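Local coordinates for protein glutaminase 1 (Escherichia coli, PDB 1U60) that catalyses the hydrolysis of L-glutamine to L-glutamate and ammonium, as a glutaminase of the beta-lactamase clan, at residues P111-V116 with M239-Y244; Y233-M238 with G255-S260; Y244-D249 with D284-S289. All blocks are in the same frame, centred on the assembly; numbering follows the deposited sequence.

Contact 1 of 3, residues P111-V116 with M239-Y244; sequences PLSPLV and MMEGLY
One water carries the polar part of the contact between the loop 111-116 and the C-terminal part of helix 231-241 with the turn after it. Water 1 donates to Leu115 O at 2.9 Å and to Glu241 O at 2.7 Å, so both its protons go to carbonyls, one from each segment. Glu241 O also takes the backbone N-H of Tyr244, which closes a type I turn over residues 241-244. That turn brings the phenol ring under the water, whose oxygen stands above one face near the rim. Leu115 O lies 3.4 Å from Tyr244 CE1 and has a further donor in Lys69.

The remaining contacts are van der Waals and centre on Glu241. Its CG, anti to the backbone N (chi1 -171°), lies 3.4 Å from Ser113 OG. The bend at chi2 (63°) then turns the carboxylate so that the Glu241 and Val116 side chains cross obliquely, Glu241 OE2 lying 3.4 Å from Val116 CG1. The other carboxylate oxygen, OE1, is bound by the backbone N of Thr94. Leu115 adds its CB against the Glu241 CG, and its CD1 approaches Gly242 CA at 4.1 Å.

Within the loop, Ser113 OG accepts from Leu115 N at 3.0 Å with an N-H...O angle of 157°. This ST turn fixes the serine oxygen beside Glu241. It accompanies a type I turn 113-116, whose closing backbone bond is weak and which leads into helix 117-126, with Val116 at its N-cap position.

Tyr244 OH is hydrogen-bonded to Lys69, Ser66 and Lys259. Tyr244 and Ser66 are predicted substrate-binding residues, and Ser66 and Lys69 have the spacing of the Ser-X-X-Lys motif, so the arrangement is consistent with the active site of a serine beta-lactamase-like fold.

Contact 2 of 3, residues Y233-M238 with G255-S260; sequences YILAEM and GLPGKS
Pro257 and Gly258 meet helix 231-241 at two buried residues three positions apart, Leu235 and Met238, and here the packing is close. The proline ring meets the helix through CB and CG: its CB lies 3.5 Å from Leu235 O, and its CG is 4.1 Å from Leu235 CB. The same Pro257 CB also reaches Met238 CB at 4.1 Å, so the ring is lodged between two residues about one helical turn apart. Met238 then runs along the start of strand 258-260. Its CB sits 3.4 Å from Gly258 O, the chain stays extended at chi2 (166°), and a bend at chi3 (67°) folds CE back to 3.6 Å from Gly258 C. Phe308 of the second subunit packs on both Leu235 and Pro257.

Against this apolar packing stands a looser, polar side, where a water bridges the two backbones. Water 2 lies 2.8 Å from Met238 O and accepts from Gly258 N, also at 2.8 Å, joining the helix to the strand.

Lys259 touches Met238 CE through its CB, but its tip leads away from the helix. With Ser260 it forms a Lys-Ser pair on an edge strand that matches the Lys-Ser/Thr-Gly motif of the beta-lactamase clan. Its NZ donates to Ser260 O at 2.7 Å, in the carbonyl plane, and is also hydrogen-bonded to Gly242 O and Tyr244 OH, and weakly to Ser66 OG. These oxygens suit a protonated ammonium, whose charge would be expected to favour a lowered pKa for the Tyr244 hydroxyl.

Contact 3 of 3, residues Y244-D249 with D284-S289; sequences YGRSGD and DEDGNS
An Asx turn shapes the loop 284-289: Asp284 OD1 accepts from Asp286 N at 3.0 Å and also from Asn288 N, both donors meeting it from above the carboxylate plane. Together with the type I turn 284-287, this presents Asp286 and Asn288 to the segment that leads into helix 247-253.

Arg246, at the N-cap position of that helix, makes the closest approach. Its CB lies 4.0 Å from Asn288 ND2, the amide nitrogen being hydrogen-bonded to Leu243 O. CG is anti to the carbonyl carbon and packs 3.3 Å from Asp286 CG, against the carboxylate. Bends at chi2 and chi3 then carry the chain across the aspartate at about a right angle, with CD 3.4 Å from Asp286 OD2. At NE the same OD2 is 3.8 Å away, a long ion pair; the guanidinium and carboxylate planes are only 9° apart, but the oxygen is well out of the guanidinium plane, so charge alone is at work. Asp249 OD2 comes closer, 3.1 Å from Arg246 NE and over the centre of one guanidinium face, again with no N-H pointing at it. The tip, NH2, has a weak, long ion pair with Asp92 of the second subunit. The guanidinium charge would thus be offset by the nearby carboxylates.

Deeper in, the Asn288 amide lies nearly coplanar with the Tyr244 ring (19° between planes), its OD1 at the ring edge near CD2. Ser260 OG is hydrogen-bonded to that oxygen, so the amide is held at both ends.

The other carboxylate oxygen of the aspartate, Asp286 OD1, takes a proton from water 3 at 3.0 Å, and the water accepts from Gly245 N at 2.9 Å.

Overall arrangement
Contacts 1 and 2 both use helix 231-241, their centres 9 Å apart, and contact 3 shares Tyr244 with contact 1, their centres 11 Å apart. Strand 258-260 joins all three: Gly242 O is 3.1 Å from Ser260 N, Tyr244 OH is 2.8 Å from Lys259 NZ, and Ser260 OG is 2.7 Å from Asn288 OD1. A further bond, Leu243 O to Asn288 ND2 at 3.3 Å, links contacts 1 and 3. At nearest atoms, the side chains of Tyr244 and of Lys259 in contact 2 are each about 3 Å from that of Ser66, and Tyr244 about 5 Å from Asn117, so all three converge on the predicted substrate site. Each also touches the second subunit.

Contact 1 of 3, residues P111-V116 with M239-Y244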
ATOM      1  N   PRO A 111     -15.520  -4.220   7.708  1.00 14.31           N
ATOM      2  CA  PRO A 111     -14.335  -5.073   7.580  1.00 12.95           C
ATOM      3  C   PRO A 111     -13.091  -4.454   6.950  1.00 11.44           C
ATOM      4  O   PRO A 111     -12.023  -5.080   7.035  1.00 13.20           O
ATOM      5  CB  PRO A 111     -14.868  -6.274   6.763  1.00 12.20           C
ATOM      6  CG  PRO A 111     -15.954  -5.716   5.965  1.00 14.00           C
ATOM      7  CD  PRO A 111     -16.616  -4.711   6.866  1.00 13.85           C
ATOM      8  N   LEU A 112     -13.201  -3.263   6.378  1.00 10.51           N
ATOM      9  CA  LEU A 112     -12.100  -2.495   5.811  1.00 10.75           C
ATOM     10  C   LEU A 112     -11.436  -3.016   4.587  1.00 10.47           C
ATOM     11  O   LEU A 112     -11.214  -2.233   3.671  1.00  9.66           O
ATOM     12  CB  LEU A 112     -10.989  -2.170   6.833  1.00 10.38           C
ATOM     13  CG  LEU A 112     -11.166  -1.036   7.865  1.00 15.40           C
ATOM     14  CD1 LEU A 112      -9.855  -0.222   8.193  1.00 15.36           C
ATOM     15  CD2 LEU A 112     -12.392  -0.252   7.775  1.00 16.00           C
ATOM     16  N   SER A 113     -11.075  -4.297   4.552  1.00 10.84           N
ATOM     17  CA  SER A 113     -10.338  -4.871   3.407  1.00 10.98           C
ATOM     18  C   SER A 113     -10.963  -6.196   2.988  1.00 10.65           C
ATOM     19  O   SER A 113     -11.191  -7.048   3.859  1.00  9.66           O
ATOM     20  CB  SER A 113      -8.859  -5.130   3.744  1.00 11.88           C
ATOM     21  OG  SER A 113      -8.221  -5.921   2.712  1.00 11.50           O
ATOM     22  N   PRO A 114     -11.168  -6.424   1.687  1.00  9.26           N
ATOM     23  CA  PRO A 114     -11.621  -7.758   1.198  1.00  9.76           C
ATOM     24  C   PRO A 114     -10.585  -8.849   1.383  1.00  9.83           C
ATOM     25  O   PRO A 114     -10.872  -9.991   1.131  1.00  8.59           O
ATOM     26  CB  PRO A 114     -11.817  -7.573  -0.311  1.00 10.30           C
ATOM     27  CG  PRO A 114     -11.324  -6.192  -0.640  1.00 12.10           C
ATOM     28  CD  PRO A 114     -11.023  -5.439   0.603  1.00 11.54           C
ATOM     29  N   LEU A 115      -9.384  -8.484   1.803  1.00  9.58           N
ATOM     30  CA  LEU A 115      -8.297  -9.444   1.977  1.00  9.41           C
ATOM     31  C   LEU A 115      -7.991  -9.873   3.400  1.00 10.31           C
ATOM     32  O   LEU A 115      -7.108 -10.668   3.573  1.00 10.65           O
ATOM     33  CB  LEU A 115      -7.037  -9.005   1.228  1.00  9.09           C
ATOM     34  CG  LEU A 115      -7.204  -8.616  -0.225  1.00  8.56           C
ATOM     35  CD1 LEU A 115      -5.849  -8.298  -0.874  1.00  9.43           C
ATOM     36  CD2 LEU A 115      -7.931  -9.722  -1.056  1.00  9.20           C
ATOM     37  N   VAL A 116      -8.668  -9.313   4.420  1.00 10.03           N
ATOM     38  CA  VAL A 116      -8.655  -9.947   5.729  1.00 10.53           C
ATOM     39  C   VAL A 116      -9.859 -10.895   5.800  1.00 11.29           C
ATOM     40  O   VAL A 116     -10.723 -10.832   4.952  1.00 10.49           O
ATOM     41  CB  VAL A 116      -8.620  -8.964   6.882  1.00 10.41           C
ATOM     42  CG1 VAL A 116      -7.369  -8.066   6.736  1.00 12.06           C
ATOM     43  CG2 VAL A 116      -9.929  -8.171   6.973  1.00 12.08           C
ATOM     44  N   MET A 239      -1.759  -4.672  -2.620  1.00  8.71           N
ATOM     45  CA  MET A 239      -0.613  -3.916  -2.105  1.00 10.08           C
ATOM     46  C   MET A 239      -0.874  -3.567  -0.647  1.00  9.79           C
ATOM     47  O   MET A 239       0.064  -3.546   0.140  1.00  9.15           O
ATOM     48  CB  MET A 239      -0.369  -2.637  -2.911  1.00 11.47           C
ATOM     49  CG  MET A 239       0.943  -1.884  -2.565  1.00 16.40           C
ATOM     50  SD  MET A 239       2.418  -2.638  -3.031  1.00 34.74           S
ATOM     51  CE  MET A 239       2.279  -2.762  -4.632  1.00 24.76           C
ATOM     52  N   MET A 240      -2.122  -3.268  -0.283  1.00  9.51           N
ATOM     53  CA  MET A 240      -2.359  -2.772   1.060  0.50  8.63           C
ATOM     54  C   MET A 240      -2.397  -3.872   2.129  1.00  8.84           C
ATOM     55  O   MET A 240      -2.044  -3.644   3.267  1.00  8.31           O
ATOM     56  CB  MET A 240      -3.630  -1.943   1.105  0.50  8.29           C
ATOM     57  CG  MET A 240      -3.662  -0.779   0.132  0.50  7.99           C
ATOM     58  SD  MET A 240      -2.353   0.433   0.206  0.50  6.24           S
ATOM     59  CE  MET A 240      -2.512   0.970   1.971  0.50  6.26           C
ATOM     60  N   GLU A 241      -2.805  -5.070   1.764  1.00  8.63           N
ATOM     61  CA  GLU A 241      -3.141  -6.096   2.764  1.00  9.32           C
ATOM     62  C   GLU A 241      -2.827  -7.552   2.385  1.00  7.99           C
ATOM     63  O   GLU A 241      -3.046  -8.441   3.192  1.00  9.85           O
ATOM     64  CB  GLU A 241      -4.653  -5.967   3.036  1.00  9.28           C
ATOM     65  CG  GLU A 241      -5.245  -6.747   4.170  1.00 11.06           C
ATOM     66  CD  GLU A 241      -4.678  -6.348   5.530  1.00 12.28           C
ATOM     67  OE1 GLU A 241      -4.835  -5.164   5.924  1.00 13.13           O
ATOM     68  OE2 GLU A 241      -4.138  -7.225   6.236  1.00 13.72           O
ATOM     69  N   GLY A 242      -2.313  -7.800   1.182  1.00  7.02           N
ATOM     70  CA  GLY A 242      -2.192  -9.156   0.653  1.00  6.68           C
ATOM     71  C   GLY A 242      -1.274 -10.096   1.426  1.00  8.26           C
ATOM     72  O   GLY A 242      -1.413 -11.304   1.335  1.00  8.45           O
ATOM     73  N   LEU A 243      -0.294  -9.526   2.134  1.00  7.23           N
ATOM     74  CA  LEU A 243       0.577 -10.306   3.043  1.00  7.87           C
ATOM     75  C   LEU A 243       0.306  -9.986   4.517  1.00  7.94           C
ATOM     76  O   LEU A 243       1.216 -10.094   5.372  1.00  8.64           O
ATOM     77  CB  LEU A 243       2.052 -10.123   2.680  1.00  7.62           C
ATOM     78  CG  LEU A 243       2.469 -11.084   1.559  1.00 11.05           C
ATOM     79  CD1 LEU A 243       2.090 -10.547   0.171  1.00 12.51           C
ATOM     80  CD2 LEU A 243       3.922 -11.353   1.608  1.00 12.86           C
ATOM     81  N   TYR A 244      -0.910  -9.530   4.796  1.00  7.47           N
ATOM     82  CA  TYR A 244      -1.387  -9.279   6.165  1.00  8.92           C
ATOM     83  C   TYR A 244      -0.542  -8.156   6.788  1.00  9.21           C
ATOM     84  O   TYR A 244      -0.321  -7.121   6.144  1.00 10.70           O
ATOM     85  CB  TYR A 244      -1.503 -10.581   6.971  1.00 10.03           C
ATOM     86  CG  TYR A 244      -2.477 -11.519   6.244  1.00  6.55           C
ATOM     87  CD1 TYR A 244      -3.827 -11.278   6.293  1.00  9.04           C
ATOM     88  CD2 TYR A 244      -2.015 -12.486   5.363  1.00  9.72           C
ATOM     89  CE1 TYR A 244      -4.745 -12.074   5.566  1.00  8.52           C
ATOM     90  CE2 TYR A 244      -2.906 -13.266   4.621  1.00  8.97           C
ATOM     91  CZ  TYR A 244      -4.274 -13.023   4.720  1.00  8.89           C
ATOM     92  OH  TYR A 244      -5.128 -13.819   3.972  1.00 10.41           O
TER
HETATM   93  O   HOH W   1      -4.403 -10.708   2.494  1.00 11.15           O

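Contact 2 of 3, residues Y233-M238 with G255-S260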
ATOM      1  N   TYR A 233      -7.922  -2.024  -9.108  1.00  8.72           N
ATOM      2  CA  TYR A 233      -8.543  -2.053  -7.784  1.00  8.04           C
ATOM      3  C   TYR A 233      -8.099  -3.306  -7.045  1.00  8.52           C
ATOM      4  O   TYR A 233      -7.866  -3.297  -5.845  1.00  7.66           O
ATOM      5  CB  TYR A 233     -10.056  -2.078  -7.917  1.00  8.58           C
ATOM      6  CG  TYR A 233     -10.624  -0.825  -8.564  1.00  8.25           C
ATOM      7  CD1 TYR A 233     -10.626   0.401  -7.883  1.00  8.02           C
ATOM      8  CD2 TYR A 233     -11.168  -0.873  -9.847  1.00  8.68           C
ATOM      9  CE1 TYR A 233     -11.133   1.525  -8.474  1.00 10.67           C
ATOM     10  CE2 TYR A 233     -11.694   0.242 -10.430  1.00  9.62           C
ATOM     11  CZ  TYR A 233     -11.658   1.446  -9.754  1.00 10.92           C
ATOM     12  OH  TYR A 233     -12.203   2.552 -10.335  1.00 11.64           O
ATOM     13  N   ILE A 234      -8.039  -4.398  -7.790  1.00  8.27           N
ATOM     14  CA  ILE A 234      -7.598  -5.699  -7.196  1.00  7.24           C
ATOM     15  C   ILE A 234      -6.156  -5.595  -6.705  1.00  8.10           C
ATOM     16  O   ILE A 234      -5.816  -5.992  -5.585  1.00  8.46           O
ATOM     17  CB  ILE A 234      -7.693  -6.824  -8.168  1.00  7.70           C
ATOM     18  CG1 ILE A 234      -9.126  -7.032  -8.596  1.00  6.19           C
ATOM     19  CG2 ILE A 234      -7.105  -8.091  -7.569  1.00  7.29           C
ATOM     20  CD1 ILE A 234      -9.227  -7.878  -9.833  1.00  7.65           C
ATOM     21  N   LEU A 235      -5.306  -5.062  -7.545  1.00  8.16           N
ATOM     22  CA  LEU A 235      -3.896  -4.888  -7.203  1.00  8.07           C
ATOM     23  C   LEU A 235      -3.650  -3.899  -6.070  1.00  7.50           C
ATOM     24  O   LEU A 235      -2.752  -4.122  -5.253  1.00  8.38           O
ATOM     25  CB  LEU A 235      -3.112  -4.464  -8.460  1.00  7.70           C
ATOM     26  CG  LEU A 235      -3.115  -5.466  -9.641  1.00  8.73           C
ATOM     27  CD1 LEU A 235      -2.224  -5.027 -10.736  1.00  8.17           C
ATOM     28  CD2 LEU A 235      -2.739  -6.908  -9.198  1.00  8.01           C
ATOM     29  N   ALA A 236      -4.452  -2.836  -5.997  1.00  8.41           N
ATOM     30  CA  ALA A 236      -4.351  -1.887  -4.905  1.00  7.44           C
ATOM     31  C   ALA A 236      -4.673  -2.583  -3.591  1.00  7.64           C
ATOM     32  O   ALA A 236      -3.933  -2.433  -2.596  1.00  7.82           O
ATOM     33  CB  ALA A 236      -5.285  -0.719  -5.099  1.00  8.22           C
ATOM     34  N   GLU A 237      -5.742  -3.367  -3.582  1.00  6.36           N
ATOM     35  CA  GLU A 237      -6.118  -4.089  -2.370  1.00  7.30           C
ATOM     36  C   GLU A 237      -4.996  -5.044  -1.943  1.00  6.77           C
ATOM     37  O   GLU A 237      -4.681  -5.123  -0.728  1.00  6.73           O
ATOM     38  CB  GLU A 237      -7.426  -4.862  -2.574  1.00  8.45           C
ATOM     39  CG  GLU A 237      -8.707  -3.996  -2.816  1.00  7.18           C
ATOM     40  CD  GLU A 237      -9.393  -3.401  -1.624  1.00 10.45           C
ATOM     41  OE1 GLU A 237      -8.774  -3.255  -0.523  1.00 11.64           O
ATOM     42  OE2 GLU A 237     -10.621  -3.029  -1.800  1.00 10.47           O
ATOM     43  N   MET A 238      -4.405  -5.741  -2.910  1.00  7.61           N
ATOM     44  CA  MET A 238      -3.281  -6.626  -2.645  1.00  7.11           C
ATOM     45  C   MET A 238      -2.097  -5.828  -2.055  1.00  7.98           C
ATOM     46  O   MET A 238      -1.492  -6.279  -1.076  1.00  7.88           O
ATOM     47  CB  MET A 238      -2.844  -7.352  -3.909  1.00  7.09           C
ATOM     48  CG  MET A 238      -3.840  -8.474  -4.332  1.00  6.46           C
ATOM     49  SD  MET A 238      -3.575  -9.067  -6.013  1.00  8.53           S
ATOM     50  CE  MET A 238      -1.980  -9.873  -5.856  1.00  7.20           C
ATOM     51  N   GLY A 255       8.068  -4.299  -3.690  1.00  7.47           N
ATOM     52  CA  GLY A 255       7.346  -3.303  -4.460  1.00  7.48           C
ATOM     53  C   GLY A 255       6.441  -3.842  -5.569  1.00  8.13           C
ATOM     54  O   GLY A 255       6.209  -3.201  -6.607  1.00  7.65           O
ATOM     55  N   LEU A 256       5.908  -5.024  -5.342  1.00  8.45           N
ATOM     56  CA  LEU A 256       4.919  -5.561  -6.239  1.00  8.16           C
ATOM     57  C   LEU A 256       3.706  -6.019  -5.441  1.00  9.02           C
ATOM     58  O   LEU A 256       3.844  -6.591  -4.354  1.00  7.65           O
ATOM     59  CB  LEU A 256       5.465  -6.757  -6.994  1.00  8.53           C
ATOM     60  CG  LEU A 256       6.667  -6.573  -7.911  1.00  9.38           C
ATOM     61  CD1 LEU A 256       7.154  -7.945  -8.375  1.00  9.09           C
ATOM     62  CD2 LEU A 256       6.329  -5.706  -9.085  1.00  8.74           C
ATOM     63  N   PRO A 257       2.515  -5.810  -5.989  1.00  8.72           N
ATOM     64  CA  PRO A 257       1.287  -6.312  -5.324  1.00  9.03           C
ATOM     65  C   PRO A 257       1.313  -7.803  -5.193  1.00  8.03           C
ATOM     66  O   PRO A 257       1.584  -8.485  -6.163  1.00  8.84           O
ATOM     67  CB  PRO A 257       0.148  -5.873  -6.241  1.00  9.95           C
ATOM     68  CG  PRO A 257       0.807  -5.321  -7.470  1.00 10.42           C
ATOM     69  CD  PRO A 257       2.229  -5.111  -7.254  1.00  8.50           C
ATOM     70  N   GLY A 258       1.012  -8.289  -4.001  1.00  7.75           N
ATOM     71  CA  GLY A 258       1.167  -9.715  -3.719  1.00  7.66           C
ATOM     72  C   GLY A 258       0.039 -10.258  -2.860  1.00  9.26           C
ATOM     73  O   GLY A 258      -0.816  -9.534  -2.346  1.00  6.92           O
ATOM     74  N   LYS A 259       0.069 -11.578  -2.708  1.00  8.71           N
ATOM     75  CA  LYS A 259      -0.877 -12.284  -1.848  1.00  7.65           C
ATOM     76  C   LYS A 259      -0.277 -13.577  -1.371  1.00  7.65           C
ATOM     77  O   LYS A 259       0.326 -14.313  -2.155  1.00  9.00           O
ATOM     78  CB  LYS A 259      -2.167 -12.577  -2.593  1.00  7.19           C
ATOM     79  CG  LYS A 259      -3.284 -13.196  -1.768  1.00  6.82           C
ATOM     80  CD  LYS A 259      -4.018 -12.198  -0.895  1.00  7.62           C
ATOM     81  CE  LYS A 259      -4.786 -12.809   0.269  1.00  7.96           C
ATOM     82  NZ  LYS A 259      -3.962 -13.219   1.449  1.00  7.58           N
ATOM     83  N   SER A 260      -0.499 -13.894  -0.112  1.00  7.69           N
ATOM     84  CA  SER A 260      -0.080 -15.151   0.453  1.00  8.42           C
ATOM     85  C   SER A 260      -1.312 -15.985   0.855  1.00  8.06           C
ATOM     86  O   SER A 260      -2.464 -15.440   1.005  1.00  8.88           O
ATOM     87  CB  SER A 260       0.720 -14.917   1.703  1.00  7.83           C
ATOM     88  OG  SER A 260      -0.132 -14.376   2.713  1.00  8.02           O
TER
HETATM   89  O   HOH W   2       1.205  -7.084  -1.447  1.00 15.46           O

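Contact 3 of 3, residues Y244-D249 with D284-S289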
ATOM      1  N   TYR A 244      -0.910  -9.530   4.796  1.00  7.47           N
ATOM      2  CA  TYR A 244      -1.387  -9.279   6.165  1.00  8.92           C
ATOM      3  C   TYR A 244      -0.542  -8.156   6.788  1.00  9.21           C
ATOM      4  O   TYR A 244      -0.321  -7.121   6.144  1.00 10.70           O
ATOM      5  CB  TYR A 244      -1.503 -10.581   6.971  1.00 10.03           C
ATOM      6  CG  TYR A 244      -2.477 -11.519   6.244  1.00  6.55           C
ATOM      7  CD1 TYR A 244      -3.827 -11.278   6.293  1.00  9.04           C
ATOM      8  CD2 TYR A 244      -2.015 -12.486   5.363  1.00  9.72           C
ATOM      9  CE1 TYR A 244      -4.745 -12.074   5.566  1.00  8.52           C
ATOM     10  CE2 TYR A 244      -2.906 -13.266   4.621  1.00  8.97           C
ATOM     11  CZ  TYR A 244      -4.274 -13.023   4.720  1.00  8.89           C
ATOM     12  OH  TYR A 244      -5.128 -13.819   3.972  1.00 10.41           O
ATOM     13  N   GLY A 245      -0.096  -8.349   8.020  1.00 10.45           N
ATOM     14  CA  GLY A 245       0.666  -7.328   8.727  1.00 11.99           C
ATOM     15  C   GLY A 245       2.040  -7.072   8.150  1.00 11.91           C
ATOM     16  O   GLY A 245       2.744  -6.189   8.617  1.00 12.17           O
ATOM     17  N   ARG A 246       2.460  -7.880   7.190  1.00 10.65           N
ATOM     18  CA  ARG A 246       3.764  -7.686   6.529  1.00 11.53           C
ATOM     19  C   ARG A 246       3.641  -7.175   5.115  1.00 10.35           C
ATOM     20  O   ARG A 246       4.569  -7.257   4.326  1.00  8.38           O
ATOM     21  CB  ARG A 246       4.554  -8.998   6.496  1.00 12.89           C
ATOM     22  CG  ARG A 246       4.796  -9.566   7.868  1.00 18.47           C
ATOM     23  CD  ARG A 246       6.172  -9.347   8.352  1.00 26.51           C
ATOM     24  NE  ARG A 246       6.255  -8.305   9.341  1.00 32.96           N
ATOM     25  CZ  ARG A 246       7.413  -7.825   9.801  1.00 35.57           C
ATOM     26  NH1 ARG A 246       8.570  -8.327   9.358  1.00 40.56           N
ATOM     27  NH2 ARG A 246       7.422  -6.832  10.664  1.00 32.37           N
ATOM     28  N   SER A 247       2.471  -6.665   4.784  1.00  7.77           N
ATOM     29  CA  SER A 247       2.281  -6.092   3.483  1.00  7.46           C
ATOM     30  C   SER A 247       3.150  -4.882   3.230  1.00  7.10           C
ATOM     31  O   SER A 247       3.689  -4.698   2.144  1.00  7.97           O
ATOM     32  CB  SER A 247       0.833  -5.700   3.291  1.00  8.87           C
ATOM     33  OG  SER A 247      -0.026  -6.841   3.348  1.00  7.81           O
ATOM     34  N   GLY A 248       3.304  -4.063   4.249  1.00  7.99           N
ATOM     35  CA  GLY A 248       4.156  -2.901   4.100  1.00  6.70           C
ATOM     36  C   GLY A 248       5.613  -3.282   3.891  1.00  6.47           C
ATOM     37  O   GLY A 248       6.334  -2.678   3.063  1.00  7.54           O
ATOM     38  N   ASP A 249       6.039  -4.265   4.647  1.00  7.09           N
ATOM     39  CA  ASP A 249       7.417  -4.814   4.481  1.00  7.91           C
ATOM     40  C   ASP A 249       7.659  -5.346   3.087  1.00  7.46           C
ATOM     41  O   ASP A 249       8.706  -5.135   2.492  1.00  8.32           O
ATOM     42  CB  ASP A 249       7.676  -5.892   5.531  1.00  7.92           C
ATOM     43  CG  ASP A 249       7.564  -5.355   6.904  1.00 12.25           C
ATOM     44  OD1 ASP A 249       8.345  -4.440   7.229  1.00 10.37           O
ATOM     45  OD2 ASP A 249       6.682  -5.730   7.697  1.00 14.65           O
ATOM     46  N   ASP A 284       6.099 -18.351   8.012  1.00 11.55           N
ATOM     47  CA  ASP A 284       6.622 -17.515   9.104  1.00 12.99           C
ATOM     48  C   ASP A 284       5.509 -17.173  10.079  1.00 13.75           C
ATOM     49  O   ASP A 284       4.388 -17.643   9.953  1.00 13.15           O
ATOM     50  CB  ASP A 284       7.393 -16.308   8.580  1.00 13.55           C
ATOM     51  CG  ASP A 284       6.533 -15.284   7.814  1.00 13.12           C
ATOM     52  OD1 ASP A 284       5.303 -15.235   7.979  1.00 11.69           O
ATOM     53  OD2 ASP A 284       7.041 -14.488   7.015  1.00 13.61           O
ATOM     54  N   GLU A 285       5.808 -16.349  11.076  1.00 16.78           N
ATOM     55  CA  GLU A 285       4.839 -16.012  12.115  1.00 18.27           C
ATOM     56  C   GLU A 285       3.635 -15.234  11.608  1.00 17.17           C
ATOM     57  O   GLU A 285       2.597 -15.163  12.282  1.00 17.57           O
ATOM     58  CB  GLU A 285       5.551 -15.169  13.186  1.00 20.24           C
ATOM     59  CG  GLU A 285       6.582 -15.925  13.989  1.00 26.35           C
ATOM     60  CD  GLU A 285       6.768 -15.287  15.351  1.00 33.34           C
ATOM     61  OE1 GLU A 285       6.965 -14.044  15.357  1.00 37.48           O
ATOM     62  OE2 GLU A 285       6.674 -16.010  16.390  1.00 39.48           O
ATOM     63  N   ASP A 286       3.768 -14.621  10.431  1.00 15.52           N
ATOM     64  CA  ASP A 286       2.687 -13.898   9.797  1.00 15.21           C
ATOM     65  C   ASP A 286       1.870 -14.732   8.832  1.00 14.83           C
ATOM     66  O   ASP A 286       0.996 -14.218   8.168  1.00 15.06           O
ATOM     67  CB  ASP A 286       3.212 -12.644   9.118  1.00 15.94           C
ATOM     68  CG  ASP A 286       3.589 -11.623  10.138  1.00 18.12           C
ATOM     69  OD1 ASP A 286       2.643 -10.951  10.661  1.00 22.04           O
ATOM     70  OD2 ASP A 286       4.761 -11.545  10.569  1.00 21.27           O
ATOM     71  N   GLY A 287       2.177 -16.012   8.745  1.00 13.40           N
ATOM     72  CA  GLY A 287       1.417 -16.910   7.895  1.00 13.73           C
ATOM     73  C   GLY A 287       1.871 -16.969   6.444  1.00 12.13           C
ATOM     74  O   GLY A 287       1.176 -17.516   5.569  1.00 11.24           O
ATOM     75  N   ASN A 288       3.032 -16.388   6.195  1.00 12.43           N
ATOM     76  CA  ASN A 288       3.580 -16.250   4.860  1.00 12.20           C
ATOM     77  C   ASN A 288       4.738 -17.215   4.636  1.00 12.19           C
ATOM     78  O   ASN A 288       5.685 -17.270   5.438  1.00 11.59           O
ATOM     79  CB  ASN A 288       4.050 -14.813   4.651  1.00 12.98           C
ATOM     80  CG  ASN A 288       2.925 -13.791   4.877  1.00 12.45           C
ATOM     81  OD1 ASN A 288       1.759 -14.048   4.547  1.00 11.30           O
ATOM     82  ND2 ASN A 288       3.272 -12.640   5.491  1.00  9.76           N
ATOM     83  N   SER A 289       4.699 -17.930   3.518  1.00 10.87           N
ATOM     84  CA  SER A 289       5.730 -18.944   3.221  1.00 10.65           C
ATOM     85  C   SER A 289       7.129 -18.335   3.320  1.00  9.98           C
ATOM     86  O   SER A 289       7.423 -17.329   2.651  1.00 10.13           O
ATOM     87  CB  SER A 289       5.561 -19.489   1.787  1.00  9.91           C
ATOM     88  OG  SER A 289       6.566 -20.435   1.464  1.00 10.17           O
TER
HETATM   89  O   HOH W   3      -0.274 -10.270  10.159  1.00 18.36           O